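Long-range contacts in choline binding protein A (Lactobacillus salivarius str. Ren, PDB 5GT1), which probably binds choline on the cell surface, and carries the zinc-binding domain of the M23 peptidase family that makes up this chain: residues 40-45 with 58-63; 52-57 with 153-158; 69-74 with 125-130. All blocks are in the same frame, centred on the assembly; numbering follows the deposited sequence.

Contact 1. Residues 40-45 with 58-63; sequences AQLFGV and DGLDFG. With ZN (zinc ion), chain B.
Q41 and D61 meet through both backbone and side chain. D61 N donates to Q41 O at 3.0 Å, an almost straight bond of 172°, and the CA of L60 brings its hydrogen toward the same oxygen. Next to that bond the two side chains cross obliquely, Q41 CG resting 3.7 Å from D61 CB and the amide turned 81° from the carboxylate. With its CG beside the backbone N (chi1 -69°), D61 lifts the carboxylate to the zinc, where OD1 coordinates the metal at 2.1 Å. OD2 accepts a hydrogen bond from water 1 at 2.7 Å, itself a zinc ligand, so one carboxylate grips the ion directly and through a water. D61 closes the HxxxD motif of the M23 family, whose other member here is H57; H137, from the HxH pair on strand 135-141, completes the protein ligands. Farther out, L42 O accepts a bond from ND1 of H57 and, with the zinc bond at NE2, holds the rotation of that imidazole. L60 CD1 packs 4.0 Å from L42 CA, and the same leucine touches P163 and R164 of helix 163-173. F43 packs beside the D58-G59 backbone, within the broken strand 56-63: its CB sits 3.5 Å from G59 O, and the ring turns its edge to the D58 carbonyl, with CD1 3.7 Å from D58 C. At the other end the Q41 chain, extended beyond CG, brings NE2 close to G63. D66 binds both Q41 NE2 and G63 N there, one carboxylate oxygen to each, while Q41 OE1 receives S38 N.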
# COMPACT_ATOMS: atom_id res chain seq x y z
N ALA A 40 4.84 14.22 5.05
CA ALA A 40 5.16 12.96 5.74
C ALA A 40 4.50 11.72 5.09
O ALA A 40 5.10 10.64 5.05
CB ALA A 40 4.81 13.04 7.22
N GLN A 41 3.30 11.90 4.54
CA GLN A 41 2.57 10.79 3.93
C GLN A 41 3.08 10.37 2.55
O GLN A 41 2.91 9.23 2.14
CB GLN A 41 1.10 11.14 3.83
CG GLN A 41 0.42 11.21 5.19
CD GLN A 41 -0.99 11.72 5.07
OE1 GLN A 41 -1.28 12.64 4.31
NE2 GLN A 41 -1.89 11.12 5.84
N LEU A 42 3.71 11.30 1.83
CA LEU A 42 4.15 11.04 0.47
C LEU A 42 5.29 10.03 0.40
O LEU A 42 6.02 9.85 1.37
CB LEU A 42 4.60 12.34 -0.20
CG LEU A 42 3.51 13.37 -0.54
CD1 LEU A 42 4.19 14.68 -0.91
CD2 LEU A 42 2.65 12.87 -1.69
N PHE A 43 5.43 9.38 -0.75
CA PHE A 43 6.54 8.49 -1.01
C PHE A 43 7.85 9.28 -1.18
O PHE A 43 7.83 10.42 -1.68
CB PHE A 43 6.28 7.65 -2.27
CG PHE A 43 7.47 6.83 -2.70
CD1 PHE A 43 7.66 5.54 -2.21
CD2 PHE A 43 8.42 7.38 -3.58
CE1 PHE A 43 8.78 4.80 -2.58
CE2 PHE A 43 9.54 6.64 -3.95
CZ PHE A 43 9.71 5.35 -3.46
N GLY A 44 8.96 8.68 -0.74
CA GLY A 44 10.29 9.21 -1.04
C GLY A 44 10.90 10.04 0.07
O GLY A 44 10.70 9.76 1.25
N VAL A 45 11.63 11.08 -0.32
CA VAL A 45 12.32 11.96 0.62
C VAL A 45 11.68 13.33 0.51
O VAL A 45 11.82 14.00 -0.50
CB VAL A 45 13.84 12.06 0.31
CG1 VAL A 45 14.54 12.92 1.35
CG2 VAL A 45 14.47 10.68 0.25
N ASP A 58 8.99 4.58 2.25
CA ASP A 58 8.95 3.56 1.19
C ASP A 58 7.54 3.26 0.67
O ASP A 58 7.32 2.23 0.03
CB ASP A 58 9.64 2.25 1.66
CG ASP A 58 8.87 1.50 2.75
OD1 ASP A 58 7.99 2.09 3.43
OD2 ASP A 58 9.13 0.29 2.92
N GLY A 59 6.58 4.13 0.96
CA GLY A 59 5.21 3.88 0.54
C GLY A 59 4.42 5.15 0.55
O GLY A 59 5.00 6.24 0.61
N LEU A 60 3.10 5.01 0.49
CA LEU A 60 2.18 6.13 0.48
C LEU A 60 1.15 5.90 1.59
O LEU A 60 0.52 4.85 1.64
CB LEU A 60 1.48 6.20 -0.87
CG LEU A 60 0.50 7.38 -1.09
CD1 LEU A 60 1.22 8.72 -0.96
CD2 LEU A 60 -0.18 7.26 -2.45
N ASP A 61 1.01 6.89 2.48
CA ASP A 61 0.07 6.79 3.59
C ASP A 61 -1.28 7.44 3.26
O ASP A 61 -1.34 8.59 2.82
CB ASP A 61 0.62 7.49 4.82
CG ASP A 61 1.82 6.77 5.42
OD1 ASP A 61 2.10 5.62 5.05
OD2 ASP A 61 2.46 7.39 6.29
N PHE A 62 -2.36 6.71 3.52
CA PHE A 62 -3.72 7.23 3.35
C PHE A 62 -4.31 7.33 4.75
O PHE A 62 -4.66 6.30 5.33
CB PHE A 62 -4.54 6.23 2.52
CG PHE A 62 -4.06 6.08 1.09
CD1 PHE A 62 -4.74 6.73 0.05
CD2 PHE A 62 -2.96 5.27 0.77
CE1 PHE A 62 -4.32 6.60 -1.27
CE2 PHE A 62 -2.54 5.13 -0.56
CZ PHE A 62 -3.23 5.80 -1.57
N GLY A 63 -4.39 8.54 5.31
CA GLY A 63 -4.92 8.73 6.66
C GLY A 63 -6.43 8.64 6.71
O GLY A 63 -7.11 8.92 5.72
ZN ZN B . 3.98 4.88 5.74
O HOH W 1 4.35 6.28 7.80
O HOH W 2 5.81 4.01 6.80
O HOH W 3 3.12 4.09 7.53

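Contact 2. Residues 52-57 with 153-158; sequences RMNGFH and SFNNNG. With ZN (zinc ion), chain B.
F56 and F154 bring the backbones within 5.6 Å, CA to CA, but no clear hydrogen bond crosses between the tight turn at 52-55 and the irregular loop 153-158. Side chains do the joining. F56 sets its CG anti to the backbone N (chi1 179°), which sends the ring into the bend of the loop. N156 CB sits over one face, 3.9 Å from the F56 ring centroid, and the N156 amide leans only 21° from the ring plane. At the ring's edge, F56 CD2 comes 3.5 Å from S153 O. The second aromatic group works the other way round: M53 lays its CB over a face of F154, 4.0 Å from the centroid, and the chain, extended as far as SD, brings the sulfur obliquely to the same ring, 4.4 Å from its centroid, a Met-aromatic contact. Beyond F56 the chain reaches the metal, H57 NE2 binding zinc at 2.1 Å. R52 NH2 stands 3.6 Å above the plane of the H57 ring, over its centre, and donates to zinc-bound water 1 at 2.7 Å; R52 NH1 meanwhile holds A40 O. The contact lies at the surface, where strand 56-63 begins beside strand 44-45, whose V45 touches both F56 and N156, and where the loop leaves helix 146-151, S153 OG still bonded to I150 O, on its way to strand 160-161.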
# COMPACT_ATOMS: atom_id res chain seq x y z
N ARG A 52 11.96 9.83 9.78
CA ARG A 52 12.23 8.45 9.39
C ARG A 52 13.71 8.25 9.08
O ARG A 52 14.39 9.20 8.70
CB ARG A 52 11.40 8.06 8.16
CG ARG A 52 9.90 8.05 8.39
CD ARG A 52 9.17 7.51 7.17
NE ARG A 52 7.72 7.58 7.33
CZ ARG A 52 6.95 8.57 6.87
NH1 ARG A 52 7.48 9.61 6.24
NH2 ARG A 52 5.63 8.53 7.07
N MET A 53 14.19 7.01 9.22
CA MET A 53 15.57 6.65 8.89
C MET A 53 15.88 7.04 7.46
O MET A 53 15.09 6.73 6.54
CB MET A 53 15.81 5.14 9.04
CG MET A 53 16.18 4.65 10.43
SD MET A 53 16.48 2.87 10.43
CE MET A 53 17.99 2.76 9.45
N ASN A 54 17.01 7.72 7.29
CA ASN A 54 17.43 8.29 6.01
C ASN A 54 16.42 9.26 5.40
O ASN A 54 16.53 9.61 4.23
CB ASN A 54 17.75 7.17 4.99
CG ASN A 54 18.68 6.12 5.56
OD1 ASN A 54 18.50 4.92 5.33
ND2 ASN A 54 19.69 6.56 6.31
N GLY A 55 15.43 9.69 6.19
CA GLY A 55 14.36 10.57 5.70
C GLY A 55 13.56 10.00 4.54
O GLY A 55 12.98 10.76 3.74
N PHE A 56 13.51 8.67 4.44
CA PHE A 56 12.89 8.00 3.30
C PHE A 56 11.61 7.28 3.71
O PHE A 56 11.59 6.54 4.71
CB PHE A 56 13.86 7.00 2.67
CG PHE A 56 13.29 6.26 1.49
CD1 PHE A 56 13.05 6.91 0.28
CD2 PHE A 56 12.99 4.90 1.58
CE1 PHE A 56 12.53 6.23 -0.81
CE2 PHE A 56 12.47 4.21 0.49
CZ PHE A 56 12.24 4.88 -0.71
N HIS A 57 10.55 7.50 2.93
CA HIS A 57 9.27 6.82 3.14
C HIS A 57 9.05 5.89 1.97
O HIS A 57 8.93 6.35 0.83
CB HIS A 57 8.15 7.85 3.24
CG HIS A 57 6.80 7.27 3.60
ND1 HIS A 57 5.65 7.75 3.08
CD2 HIS A 57 6.45 6.19 4.42
CE1 HIS A 57 4.61 7.02 3.56
NE2 HIS A 57 5.10 6.07 4.38
N SER A 153 13.39 -1.08 3.57
CA SER A 153 12.37 -0.09 3.92
C SER A 153 12.88 1.34 3.98
O SER A 153 12.12 2.27 3.73
CB SER A 153 11.73 -0.44 5.27
OG SER A 153 11.02 -1.65 5.16
N PHE A 154 14.16 1.52 4.33
CA PHE A 154 14.71 2.88 4.49
C PHE A 154 15.77 3.24 3.45
O PHE A 154 16.49 4.25 3.58
CB PHE A 154 15.14 3.11 5.94
CG PHE A 154 14.02 2.86 6.92
CD1 PHE A 154 12.97 3.78 7.05
CD2 PHE A 154 13.97 1.69 7.67
CE1 PHE A 154 11.91 3.56 7.92
CE2 PHE A 154 12.92 1.45 8.55
CZ PHE A 154 11.88 2.38 8.67
N ASN A 155 15.81 2.46 2.38
CA ASN A 155 16.81 2.63 1.36
C ASN A 155 16.18 3.09 0.06
O ASN A 155 15.42 2.36 -0.57
CB ASN A 155 17.59 1.32 1.16
CG ASN A 155 18.41 0.93 2.38
OD1 ASN A 155 18.80 1.79 3.18
ND2 ASN A 155 18.67 -0.36 2.53
N ASN A 156 16.53 4.31 -0.32
CA ASN A 156 16.06 4.94 -1.55
C ASN A 156 16.88 4.46 -2.76
O ASN A 156 17.56 5.24 -3.43
CB ASN A 156 16.14 6.46 -1.35
CG ASN A 156 15.52 7.25 -2.48
OD1 ASN A 156 14.69 6.75 -3.25
ND2 ASN A 156 15.94 8.51 -2.61
N ASN A 157 16.82 3.17 -3.04
CA ASN A 157 17.69 2.57 -4.03
C ASN A 157 16.94 2.00 -5.23
O ASN A 157 17.49 1.19 -5.99
CB ASN A 157 18.56 1.49 -3.37
CG ASN A 157 17.75 0.32 -2.86
OD1 ASN A 157 16.51 0.36 -2.81
ND2 ASN A 157 18.44 -0.76 -2.49
N GLY A 158 15.68 2.39 -5.40
CA GLY A 158 14.87 1.86 -6.50
C GLY A 158 14.05 0.63 -6.15
O GLY A 158 13.27 0.17 -6.97
ZN ZN B . 3.98 4.88 5.74
O HOH W 1 4.35 6.28 7.80
O HOH W 4 10.30 4.00 4.89
O HOH W 2 5.81 4.01 6.80
O HOH W 3 3.12 4.09 7.53

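Contact 3. Residues 69-74 with 125-130; sequences GSAVHA and GDVIGY. With ACT (acetate ion), chain C.
V72 pairs with I128 and G129 at the middle of a small two-stranded antiparallel sheet in the M23 domain. V72 N donates to G129 O at 2.7 Å and V72 O accepts I128 N at 2.7 Å; two residues facing one is consistent with a beta bulge. A74 extends the ladder, bonding D126 O through its N and G125 N through its O. V127 CB lies 4.1 Å from V72 O. From there CG1 reaches A71 CB at 3.9 Å, while CG2, beside the backbone N, meets A71 CB at 3.8 Å and stands over a face of the H73 imidazole, 4.1 Å from H73 NE2. H73 ND1 bonds P28 O. A serine in place of H73 takes away the ring and would probably leave a gap under V127 CG2 and P28 O short of its side-chain donor. V72, on the face opposite A71, H73 and V127, touches F108 of strand 101-108, as does I128. At the far end S70 OG approaches the Y130 ring in plane, 3.4 Å from CD1. Beside it a bound acetate, likely picked up from the crystallisation solution, takes the backbone N of S70 on its OXT at 3.1 Å.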
# COMPACT_ATOMS: atom_id res chain seq x y z
N GLY A 69 -12.78 6.48 4.92
CA GLY A 69 -13.44 5.29 4.42
C GLY A 69 -13.12 4.12 5.33
O GLY A 69 -12.20 4.19 6.13
N SER A 70 -13.89 3.06 5.21
CA SER A 70 -13.68 1.89 6.03
C SER A 70 -13.03 0.77 5.22
O SER A 70 -11.92 0.33 5.55
CB SER A 70 -15.00 1.43 6.66
OG SER A 70 -14.76 0.35 7.55
N ALA A 71 -13.70 0.32 4.16
CA ALA A 71 -13.17 -0.75 3.32
C ALA A 71 -11.93 -0.27 2.57
O ALA A 71 -11.92 0.83 1.99
CB ALA A 71 -14.24 -1.23 2.34
N VAL A 72 -10.87 -1.08 2.61
CA VAL A 72 -9.66 -0.84 1.83
C VAL A 72 -9.79 -1.61 0.51
O VAL A 72 -9.86 -2.84 0.52
CB VAL A 72 -8.40 -1.33 2.58
CG1 VAL A 72 -7.16 -1.18 1.69
CG2 VAL A 72 -8.23 -0.55 3.89
N HIS A 73 -9.84 -0.88 -0.60
CA HIS A 73 -10.05 -1.48 -1.94
C HIS A 73 -8.74 -1.74 -2.63
O HIS A 73 -7.86 -0.88 -2.62
CB HIS A 73 -10.90 -0.54 -2.80
CG HIS A 73 -12.34 -0.42 -2.34
ND1 HIS A 73 -12.71 0.42 -1.34
CD2 HIS A 73 -13.49 -1.06 -2.76
CE1 HIS A 73 -14.05 0.32 -1.14
NE2 HIS A 73 -14.53 -0.59 -2.01
N ALA A 74 -8.61 -2.92 -3.24
CA ALA A 74 -7.37 -3.29 -3.92
C ALA A 74 -7.11 -2.30 -5.04
O ALA A 74 -8.04 -1.92 -5.79
CB ALA A 74 -7.47 -4.70 -4.46
N GLY A 125 -10.34 -3.08 -6.86
CA GLY A 125 -11.60 -2.71 -6.19
C GLY A 125 -12.09 -3.69 -5.14
O GLY A 125 -12.87 -3.29 -4.26
N ASP A 126 -11.67 -4.96 -5.21
CA ASP A 126 -12.02 -5.96 -4.17
C ASP A 126 -11.55 -5.49 -2.78
O ASP A 126 -10.47 -4.91 -2.63
CB ASP A 126 -11.41 -7.34 -4.47
CG ASP A 126 -12.08 -8.07 -5.62
OD1 ASP A 126 -13.10 -7.59 -6.17
OD2 ASP A 126 -11.59 -9.16 -5.99
N VAL A 127 -12.35 -5.77 -1.75
CA VAL A 127 -12.00 -5.30 -0.41
C VAL A 127 -10.90 -6.17 0.20
O VAL A 127 -11.05 -7.40 0.34
CB VAL A 127 -13.24 -5.23 0.51
CG1 VAL A 127 -12.84 -4.83 1.94
CG2 VAL A 127 -14.25 -4.23 -0.05
N ILE A 128 -9.78 -5.54 0.54
CA ILE A 128 -8.67 -6.23 1.23
C ILE A 128 -9.02 -6.47 2.70
O ILE A 128 -8.72 -7.54 3.28
CB ILE A 128 -7.37 -5.39 1.15
CG1 ILE A 128 -6.95 -5.17 -0.32
CG2 ILE A 128 -6.24 -6.02 1.98
CD1 ILE A 128 -6.66 -6.44 -1.09
N GLY A 129 -9.65 -5.47 3.29
CA GLY A 129 -10.03 -5.50 4.68
C GLY A 129 -10.53 -4.14 5.09
O GLY A 129 -10.78 -3.29 4.21
N TYR A 130 -10.67 -3.93 6.40
CA TYR A 130 -11.27 -2.71 6.94
C TYR A 130 -10.26 -1.97 7.80
O TYR A 130 -9.70 -2.53 8.73
CB TYR A 130 -12.56 -3.05 7.73
CG TYR A 130 -13.60 -3.58 6.78
CD1 TYR A 130 -14.53 -2.73 6.22
CD2 TYR A 130 -13.59 -4.93 6.37
CE1 TYR A 130 -15.46 -3.19 5.29
CE2 TYR A 130 -14.52 -5.40 5.45
CZ TYR A 130 -15.45 -4.52 4.92
OH TYR A 130 -16.37 -4.97 4.01
C ACT C . -15.04 2.45 1.58
O ACT C . -15.64 1.95 0.60
OXT ACT C . -15.59 2.53 2.69
CH3 ACT C . -13.62 2.87 1.48

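Contacts 1 and 2 are neighbours, their centres about 11 Å apart, and both draw on strand 56-63 of the large antiparallel sheet: 52-57 supplies one zinc ligand, 58-63 the next. Their segments alternate along the chain, since 58-63 falls between the two halves of contact 2. They share the ion and its three waters, and segments 40-45 and 153-158 pack against successive parts of the strand supplying two of three protein ligands. Contact 3 lies across the chain's centre, about 19 Å from contact 1 and about 27 Å from contact 2 between centres. It follows contact 1, lies wholly between the segments of contact 2, and holds a separate two-stranded sheet, the V72 side chain about 13 Å from the zinc.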